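Phosphoenolpyruvate-protein phosphotransferase (Coxiella burnetii, PDB 3TRC) probably transfers the phosphoryl group of phosphoenolpyruvate to a histidine of a partner protein, the chain described here being its GAF domain. Local coordinates at residues Ser44-Asp49 / Ile129-Gln134; Cys48-Gly53 / Leu73-Gly78; Glu85-Ile90 / Pro119-Gly124. All blocks are in the same frame, centred on the assembly; numbering follows the deposited sequence.

Contact 1: residues Ser44-Asp49 / Ile129-Gln134; sequences SLFICD and ILVIQQ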
loop_
_atom_site.group_PDB
_atom_site.type_symbol
_atom_site.label_atom_id
_atom_site.label_comp_id
_atom_site.label_asym_id
_atom_site.label_seq_id
_atom_site.Cartn_x
_atom_site.Cartn_y
_atom_site.Cartn_z
ATOM N N SER A 44 14.015 9.034 8.769
ATOM C CA SER A 44 13.966 10.366 8.178
ATOM C C SER A 44 13.473 10.292 6.744
ATOM O O SER A 44 13.704 9.305 6.048
ATOM C CB SER A 44 15.358 11.016 8.211
ATOM O OG SER A 44 15.836 11.101 9.548
ATOM N N LEU A 45 12.796 11.348 6.310
ATOM C CA LEU A 45 12.280 11.409 4.952
ATOM C C LEU A 45 12.767 12.702 4.317
ATOM O O LEU A 45 12.579 13.782 4.872
ATOM C CB LEU A 45 10.749 11.341 4.967
ATOM C CG LEU A 45 10.068 11.013 3.636
ATOM C CD1 LEU A 45 8.694 10.405 3.874
ATOM C CD2 LEU A 45 9.978 12.247 2.754
ATOM N N PHE A 46 13.430 12.568 3.172
ATOM C CA PHE A 46 13.968 13.706 2.443
ATOM C C PHE A 46 13.186 13.864 1.159
ATOM O O PHE A 46 12.787 12.875 0.542
ATOM C CB PHE A 46 15.438 13.471 2.081
ATOM C CG PHE A 46 16.369 13.458 3.262
ATOM C CD1 PHE A 46 16.584 12.298 3.982
ATOM C CD2 PHE A 46 17.048 14.612 3.634
ATOM C CE1 PHE A 46 17.456 12.284 5.066
ATOM C CE2 PHE A 46 17.911 14.610 4.716
ATOM C CZ PHE A 46 18.122 13.452 5.430
ATOM N N ILE A 47 12.979 15.106 0.744
ATOM C CA ILE A 47 12.346 15.360 -0.542
ATOM C C ILE A 47 13.316 16.111 -1.451
ATOM O O ILE A 47 14.053 16.988 -0.997
ATOM C CB ILE A 47 11.025 16.135 -0.371
ATOM C CG1 ILE A 47 10.016 15.272 0.397
ATOM C CG2 ILE A 47 10.445 16.516 -1.722
ATOM C CD1 ILE A 47 8.605 15.829 0.387
ATOM N N CYS A 48 13.329 15.745 -2.731
ATOM C CA CYS A 48 14.205 16.407 -3.695
ATOM C C CYS A 48 13.815 17.858 -3.932
ATOM O O CYS A 48 12.639 18.174 -4.131
ATOM C CB CYS A 48 14.174 15.674 -5.032
ATOM S SG CYS A 48 14.823 14.016 -4.967
ATOM N N ASP A 49 14.821 18.728 -3.916
ATOM C CA ASP A 49 14.673 20.129 -4.307
ATOM C C ASP A 49 15.487 20.276 -5.583
ATOM O O ASP A 49 16.674 20.590 -5.540
ATOM C CB ASP A 49 15.223 21.044 -3.204
ATOM C CG ASP A 49 15.023 22.521 -3.504
ATOM O OD1 ASP A 49 14.581 22.859 -4.623
ATOM O OD2 ASP A 49 15.316 23.348 -2.615
ATOM N N ILE A 129 13.978 10.411 -0.564
ATOM C CA ILE A 129 14.670 9.277 0.031
ATOM C C ILE A 129 14.126 9.001 1.419
ATOM O O ILE A 129 13.911 9.923 2.206
ATOM C CB ILE A 129 16.173 9.547 0.181
ATOM C CG1 ILE A 129 16.757 10.132 -1.108
ATOM C CG2 ILE A 129 16.897 8.267 0.594
ATOM C CD1 ILE A 129 16.972 9.110 -2.201
ATOM N N LEU A 130 13.915 7.724 1.720
ATOM C CA LEU A 130 13.517 7.298 3.059
ATOM C C LEU A 130 14.719 6.632 3.719
ATOM O O LEU A 130 15.322 5.727 3.150
ATOM C CB LEU A 130 12.342 6.319 2.966
ATOM C CG LEU A 130 11.848 5.660 4.256
ATOM C CD1 LEU A 130 11.174 6.701 5.129
ATOM C CD2 LEU A 130 10.882 4.515 3.946
ATOM N N VAL A 131 15.077 7.094 4.915
ATOM C CA VAL A 131 16.281 6.607 5.585
ATOM C C VAL A 131 15.927 6.052 6.955
ATOM O O VAL A 131 15.410 6.774 7.806
ATOM C CB VAL A 131 17.344 7.710 5.767
ATOM C CG1 VAL A 131 18.555 7.155 6.525
ATOM C CG2 VAL A 131 17.777 8.283 4.423
ATOM N N ILE A 132 16.221 4.771 7.159
ATOM C CA ILE A 132 15.932 4.104 8.420
ATOM C C ILE A 132 17.258 3.694 9.068
ATOM O O ILE A 132 18.132 3.147 8.410
ATOM C CB ILE A 132 15.035 2.857 8.214
ATOM C CG1 ILE A 132 13.776 3.210 7.408
ATOM C CG2 ILE A 132 14.640 2.261 9.555
ATOM C CD1 ILE A 132 13.910 2.962 5.910
ATOM N N GLN A 133 17.415 3.988 10.353
ATOM C CA GLN A 133 18.680 3.716 11.024
ATOM C C GLN A 133 18.450 3.045 12.362
ATOM O O GLN A 133 17.395 3.194 12.968
ATOM C CB GLN A 133 19.465 5.014 11.226
ATOM C CG GLN A 133 19.659 5.819 9.940
ATOM C CD GLN A 133 20.390 7.130 10.171
ATOM O OE1 GLN A 133 19.769 8.186 10.340
ATOM N NE2 GLN A 133 21.717 7.072 10.181
ATOM N N GLN A 134 19.438 2.285 12.814
ATOM C CA GLN A 134 19.364 1.701 14.143
ATOM C C GLN A 134 20.737 1.678 14.788
ATOM O O GLN A 134 21.760 1.720 14.106
ATOM C CB GLN A 134 18.736 0.302 14.110
ATOM C CG GLN A 134 19.399 -0.672 13.165
ATOM C CD GLN A 134 18.517 -1.873 12.871
ATOM O OE1 GLN A 134 17.385 -1.960 13.348
ATOM N NE2 GLN A 134 19.037 -2.806 12.088
HETATM O O HOH W 1 17.061 8.628 9.815
#
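Phe46 and Ile129 form a hydrogen-bonded antiparallel pair at the centre of the GAF-domain sheet, with CA atoms 5.1 Å apart. Phe46 N gives a nearly straight bond to Ile129 O (2.9 Å, 176° at the hydrogen), and the return bond from Ile129 N to Phe46 O is more bent. Ser44 and Val131 make the second such pair, and between them Leu45 CA approaches Ile129 O at 3.5 Å, a CA-H...O contact.

Packing is dense on the face of Phe46, Ile129 and Val131. With CG anti to the carbonyl carbon (chi1 -68°), the Phe46 ring passes obliquely beside Val131, CE1 lying 4.1 Å from CG2, while Ile80 of helix 78-86 touches all three side chains. Leu45 and Leu130 point to the other face, where Leu155 of helix 142-164 packs on Leu45.

The looser Ser44 end is wet. One water accepts from Ser44 OG (2.8 Å) and donates to Gln133 OE1 and, at 3.2 Å, to Val131 O; Ser44 OG also bonds Thr60 OG1. The four main-chain bonds satisfy N and O of Ser44, Phe46, Ile129 and Val131, while Leu45 and Leu130 turn their backbone to strands 54-61 and 114-122.

Contact 2: residues Cys48-Gly53 / Leu73-Gly78; sequences CDDVHG and LKFGEG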
loop_
_atom_site.group_PDB
_atom_site.type_symbol
_atom_site.label_atom_id
_atom_site.label_comp_id
_atom_site.label_asym_id
_atom_site.label_seq_id
_atom_site.Cartn_x
_atom_site.Cartn_y
_atom_site.Cartn_z
ATOM N N CYS A 48 13.329 15.745 -2.731
ATOM C CA CYS A 48 14.205 16.407 -3.695
ATOM C C CYS A 48 13.815 17.858 -3.932
ATOM O O CYS A 48 12.639 18.174 -4.131
ATOM C CB CYS A 48 14.174 15.674 -5.032
ATOM S SG CYS A 48 14.823 14.016 -4.967
ATOM N N ASP A 49 14.821 18.728 -3.916
ATOM C CA ASP A 49 14.673 20.129 -4.307
ATOM C C ASP A 49 15.487 20.276 -5.583
ATOM O O ASP A 49 16.674 20.590 -5.540
ATOM C CB ASP A 49 15.223 21.044 -3.204
ATOM C CG ASP A 49 15.023 22.521 -3.504
ATOM O OD1 ASP A 49 14.581 22.859 -4.623
ATOM O OD2 ASP A 49 15.316 23.348 -2.615
ATOM N N ASP A 50 14.851 20.013 -6.722
ATOM C CA ASP A 50 15.573 19.917 -7.983
ATOM C C ASP A 50 16.253 21.217 -8.404
ATOM O O ASP A 50 17.322 21.181 -9.001
ATOM C CB ASP A 50 14.667 19.373 -9.094
ATOM C CG ASP A 50 14.282 17.916 -8.870
ATOM O OD1 ASP A 50 15.100 17.163 -8.310
ATOM O OD2 ASP A 50 13.165 17.519 -9.256
ATOM N N VAL A 51 15.654 22.360 -8.081
ATOM C CA VAL A 51 16.262 23.642 -8.442
ATOM C C VAL A 51 17.642 23.859 -7.804
ATOM O O VAL A 51 18.558 24.379 -8.451
ATOM C CB VAL A 51 15.337 24.839 -8.116
ATOM C CG1 VAL A 51 14.995 24.863 -6.646
ATOM C CG2 VAL A 51 16.000 26.150 -8.524
ATOM N N HIS A 52 17.791 23.464 -6.540
ATOM C CA HIS A 52 19.048 23.657 -5.824
ATOM C C HIS A 52 19.919 22.399 -5.807
ATOM O O HIS A 52 21.039 22.424 -5.294
ATOM C CB HIS A 52 18.783 24.119 -4.390
ATOM C CG HIS A 52 18.053 25.424 -4.306
ATOM N ND1 HIS A 52 16.748 25.524 -3.875
ATOM C CD2 HIS A 52 18.446 26.683 -4.610
ATOM C CE1 HIS A 52 16.369 26.789 -3.913
ATOM N NE2 HIS A 52 17.382 27.514 -4.354
ATOM N N GLY A 53 19.399 21.306 -6.356
ATOM C CA GLY A 53 20.144 20.060 -6.419
ATOM C C GLY A 53 20.479 19.506 -5.046
ATOM O O GLY A 53 21.601 19.055 -4.795
ATOM N N LEU A 73 21.173 18.136 1.769
ATOM C CA LEU A 73 22.275 17.276 1.358
ATOM C C LEU A 73 22.365 17.327 -0.158
ATOM O O LEU A 73 21.353 17.220 -0.839
ATOM C CB LEU A 73 22.021 15.840 1.817
ATOM C CG LEU A 73 21.846 15.633 3.324
ATOM C CD1 LEU A 73 21.466 14.183 3.621
ATOM C CD2 LEU A 73 23.109 16.023 4.067
ATOM N N LYS A 74 23.569 17.497 -0.691
ATOM C CA LYS A 74 23.731 17.647 -2.134
ATOM C C LYS A 74 23.460 16.357 -2.896
ATOM O O LYS A 74 23.846 15.268 -2.457
ATOM C CB LYS A 74 25.135 18.160 -2.468
ATOM C CG LYS A 74 25.417 19.566 -1.968
ATOM C CD LYS A 74 24.557 20.583 -2.692
ATOM C CE LYS A 74 24.962 22.004 -2.337
ATOM N NZ LYS A 74 24.109 23.008 -3.035
ATOM N N PHE A 75 22.794 16.479 -4.039
ATOM C CA PHE A 75 22.596 15.334 -4.919
ATOM C C PHE A 75 23.948 14.672 -5.186
ATOM O O PHE A 75 24.946 15.353 -5.424
ATOM C CB PHE A 75 21.988 15.752 -6.265
ATOM C CG PHE A 75 20.522 16.123 -6.211
ATOM C CD1 PHE A 75 19.785 15.988 -5.049
ATOM C CD2 PHE A 75 19.886 16.601 -7.352
ATOM C CE1 PHE A 75 18.438 16.326 -5.020
ATOM C CE2 PHE A 75 18.541 16.943 -7.330
ATOM C CZ PHE A 75 17.815 16.809 -6.159
ATOM N N GLY A 76 23.977 13.347 -5.139
ATOM C CA GLY A 76 25.134 12.587 -5.578
ATOM C C GLY A 76 26.145 12.349 -4.477
ATOM O O GLY A 76 27.065 11.545 -4.632
ATOM N N GLU A 77 25.971 13.040 -3.358
ATOM C CA GLU A 77 26.966 13.012 -2.291
ATOM C C GLU A 77 26.579 12.123 -1.121
ATOM O O GLU A 77 25.408 12.022 -0.753
ATOM C CB GLU A 77 27.262 14.426 -1.790
ATOM C CG GLU A 77 27.862 15.334 -2.843
ATOM C CD GLU A 77 28.474 16.584 -2.242
ATOM O OE1 GLU A 77 28.313 16.798 -1.020
ATOM O OE2 GLU A 77 29.117 17.349 -2.991
ATOM N N GLY A 78 27.580 11.482 -0.533
ATOM C CA GLY A 78 27.356 10.634 0.619
ATOM C C GLY A 78 26.553 9.384 0.321
ATOM O O GLY A 78 26.252 9.060 -0.827
#
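Gly53 and Phe75 face each other with CA atoms 5.5 Å apart, joined by one backbone hydrogen bond from Phe75 N to Gly53 O (2.9 Å, 177° at the hydrogen), whose donor stands above the carbonyl plane, just where Lys74 to Glu77 fold into a type II beta turn.

The Phe75 side chain carries most of the contact. CG lies anti to the carbonyl carbon (chi1 -74°), and the ring extends beneath the backbone of Gly53: the carbonyl carbon of Gly53 sits over the ring centre, and Gly53 CA is 3.7 Å from the centroid, a CH-pi contact over the face. At the ring edge Asp50 OD1 comes within 3.5 Å of Phe75 CZ, the carboxylate plane turned 69° from the ring. Cys48 approaches obliquely, with CB 4.0 Å from CZ and SG 5.1 Å from the centroid in a sulfur-aromatic contact. Tyr55 of strand 54-61 also meets this ring.

The 48-53 turn has its own brace. His52 ND1 donates to Asp49 OD2 (2.9 Å), in the plane of the imidazole but from above the carboxylate plane, and Arg72 forms a salt bridge to the same oxygen. The Lys74 chain bends at chi2, and its CD passes Gly53 O; its ammonium group pairs with Glu54.

Gly76, inside the beta turn, belongs to the sodium site, so the Phe75 contact ties the hairpin turn to the backbone of that site. The aromatic face receives a flat, side-chain-free peptide; the C-H edge meets a carboxylate oxygen, which is probably favourable. Two donors on Asp49 OD2 would probably favour the ionised carboxylate.

Contact 3: residues Glu85-Ile90 / Pro119-Gly124; sequences EREEPI and PIIEQG. With NA (sodium ion), chain C.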
loop_
_atom_site.group_PDB
_atom_site.type_symbol
_atom_site.label_atom_id
_atom_site.label_comp_id
_atom_site.label_asym_id
_atom_site.label_seq_id
_atom_site.Cartn_x
_atom_site.Cartn_y
_atom_site.Cartn_z
ATOM N N GLU A 85 21.080 8.045 -6.517
ATOM C CA GLU A 85 21.617 7.835 -7.855
ATOM C C GLU A 85 21.462 6.396 -8.326
ATOM O O GLU A 85 21.264 6.142 -9.510
ATOM C CB GLU A 85 23.082 8.259 -7.918
ATOM C CG GLU A 85 23.281 9.738 -7.678
ATOM C CD GLU A 85 22.518 10.606 -8.661
ATOM O OE1 GLU A 85 22.455 10.260 -9.859
ATOM O OE2 GLU A 85 21.989 11.654 -8.244
ATOM N N ARG A 86 21.557 5.453 -7.400
ATOM C CA ARG A 86 21.354 4.057 -7.760
ATOM C C ARG A 86 19.886 3.764 -8.047
ATOM O O ARG A 86 19.560 2.848 -8.806
ATOM C CB ARG A 86 21.848 3.136 -6.650
ATOM C CG ARG A 86 23.356 3.048 -6.548
ATOM C CD ARG A 86 23.742 1.866 -5.685
ATOM N NE ARG A 86 25.165 1.855 -5.374
ATOM C CZ ARG A 86 25.711 1.080 -4.444
ATOM N NH1 ARG A 86 24.945 0.260 -3.736
ATOM N NH2 ARG A 86 27.016 1.130 -4.219
ATOM N N GLU A 87 19.003 4.546 -7.432
ATOM C CA GLU A 87 17.574 4.270 -7.472
ATOM C C GLU A 87 17.305 2.832 -7.028
ATOM O O GLU A 87 16.422 2.162 -7.553
ATOM C CB GLU A 87 16.996 4.558 -8.863
ATOM C CG GLU A 87 17.067 6.037 -9.228
ATOM C CD GLU A 87 16.360 6.382 -10.521
ATOM O OE1 GLU A 87 15.901 5.460 -11.228
ATOM O OE2 GLU A 87 16.263 7.589 -10.830
ATOM N N GLU A 88 18.092 2.379 -6.054
ATOM C CA GLU A 88 17.953 1.058 -5.449
ATOM C C GLU A 88 18.179 1.197 -3.958
ATOM O O GLU A 88 18.875 2.113 -3.518
ATOM C CB GLU A 88 19.022 0.095 -5.963
ATOM C CG GLU A 88 19.091 -0.122 -7.452
ATOM C CD GLU A 88 20.297 -0.972 -7.824
ATOM O OE1 GLU A 88 21.122 -1.251 -6.923
ATOM O OE2 GLU A 88 20.421 -1.362 -9.004
ATOM N N PRO A 89 17.607 0.282 -3.162
ATOM C CA PRO A 89 17.898 0.342 -1.729
ATOM C C PRO A 89 19.361 0.045 -1.411
ATOM O O PRO A 89 20.013 -0.748 -2.096
ATOM C CB PRO A 89 16.993 -0.749 -1.140
ATOM C CG PRO A 89 15.905 -0.929 -2.151
ATOM C CD PRO A 89 16.559 -0.699 -3.479
ATOM N N ILE A 90 19.870 0.697 -0.371
ATOM C CA ILE A 90 21.155 0.347 0.208
ATOM C C ILE A 90 20.894 -0.093 1.646
ATOM O O ILE A 90 20.339 0.658 2.450
ATOM C CB ILE A 90 22.158 1.517 0.163
ATOM C CG1 ILE A 90 22.397 1.953 -1.287
ATOM C CG2 ILE A 90 23.473 1.113 0.816
ATOM C CD1 ILE A 90 23.436 3.059 -1.437
ATOM N N PRO A 119 15.005 4.625 -2.160
ATOM C CA PRO A 119 14.619 5.713 -3.057
ATOM C C PRO A 119 13.105 5.798 -3.161
ATOM O O PRO A 119 12.415 4.776 -3.214
ATOM C CB PRO A 119 15.238 5.296 -4.394
ATOM C CG PRO A 119 15.284 3.810 -4.327
ATOM C CD PRO A 119 15.532 3.459 -2.890
ATOM N N ILE A 120 12.596 7.023 -3.153
ATOM C CA ILE A 120 11.166 7.249 -3.317
ATOM C C ILE A 120 10.951 7.691 -4.748
ATOM O O ILE A 120 11.317 8.804 -5.122
ATOM C CB ILE A 120 10.645 8.313 -2.337
ATOM C CG1 ILE A 120 10.906 7.868 -0.888
ATOM C CG2 ILE A 120 9.159 8.567 -2.575
ATOM C CD1 ILE A 120 10.525 8.899 0.171
ATOM N N ILE A 121 10.380 6.799 -5.553
ATOM C CA ILE A 121 10.319 6.984 -6.994
ATOM C C ILE A 121 8.884 6.882 -7.489
ATOM O O ILE A 121 8.176 5.922 -7.187
ATOM C CB ILE A 121 11.171 5.917 -7.725
ATOM C CG1 ILE A 121 12.613 5.944 -7.214
ATOM C CG2 ILE A 121 11.115 6.122 -9.239
ATOM C CD1 ILE A 121 13.452 4.761 -7.658
ATOM N N GLU A 122 8.464 7.889 -8.241
ATOM C CA GLU A 122 7.143 7.896 -8.845
ATOM C C GLU A 122 7.300 7.719 -10.342
ATOM O O GLU A 122 7.806 8.607 -11.026
ATOM C CB GLU A 122 6.423 9.208 -8.542
ATOM C CG GLU A 122 5.136 9.408 -9.326
ATOM C CD GLU A 122 4.015 8.502 -8.857
ATOM O OE1 GLU A 122 4.183 7.827 -7.818
ATOM O OE2 GLU A 122 2.964 8.469 -9.530
ATOM N N GLN A 123 6.878 6.561 -10.840
ATOM C CA GLN A 123 6.973 6.251 -12.263
ATOM C C GLN A 123 8.320 6.642 -12.871
ATOM O O GLN A 123 8.370 7.323 -13.892
ATOM C CB GLN A 123 5.839 6.929 -13.032
ATOM C CG GLN A 123 4.466 6.377 -12.710
ATOM C CD GLN A 123 3.400 6.902 -13.649
ATOM O OE1 GLN A 123 2.540 6.154 -14.108
ATOM N NE2 GLN A 123 3.452 8.198 -13.939
ATOM N N GLY A 124 9.406 6.215 -12.235
ATOM C CA GLY A 124 10.740 6.456 -12.757
ATOM C C GLY A 124 11.375 7.783 -12.380
ATOM O O GLY A 124 12.543 8.024 -12.691
HETATM NA NA NA C . 21.687 11.674 -5.394
HETATM O O HOH W 2 14.581 9.507 -11.587
HETATM O O HOH W 3 14.579 6.260 -13.564
#
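Glu87 and Pro119 meet where helix 78-86 of the GAF domain ends beside strand 114-122 of its antiparallel sheet, their CA atoms 5.5 Å apart. Glu87 is the first residue to leave the helical conformation, and its positive phi (53°) marks the turn of the chain toward strand 90-92. Pro119 fills the bend: its CG lies 3.5 Å from Glu87 C and close to Glu88 N, and CD lies beside the Glu88 carbonyl. Pro89 continues this apolar contact, ring CD to ring CD, with Pro119, whose side chain also touches Val83 of the helix.

The Glu87 side chain runs from this junction to water. CB packs against Ile121 CD1 at 3.7 Å. CG, anti to the carbonyl carbon (chi1 -65°), meets the same methyl more loosely, and the Glu87 and Ile121 side chains cross at about a right angle. Beyond CG the chain is extended, carrying the carboxylate toward Gly124. Neither oxygen bonds that residue directly; each accepts from a separate water, and both waters donate to Gly124 O.

Two residues earlier, in the last turn of the helix, Glu85 reaches the sodium ion. Its chain bends at chi2, and OE2 lies 2.9 Å from the ion, long for a sodium-oxygen bond. Tyr55 and Gly81 also bind it, and Gly76 belongs to the same site. In the Glu87 bridge, one water stands 2.7 Å from Glu87 OE2 and 2.8 Å from Gly124 O.

How the contacts relate
All three contacts lie in one GAF domain and reach the same antiparallel sheet, their centres about 12 to 14 Å apart. Contacts 1 and 2 start from strand 42-49 and share Cys48 and Asp49. Along the chain, contact 2 begins at the end of the first strand of contact 1, and contact 3 follows it, before residues 129-134. Strands 125-134 and 114-122 are sheet neighbours, and Ile120 CD1 of contact 3 packs on Leu45 and Leu130 of contact 1. Phe46 touches Leu73 of contact 2. Contacts 2 and 3 each contribute one residue, Gly76 and Glu85, to the sodium site, where the two come together.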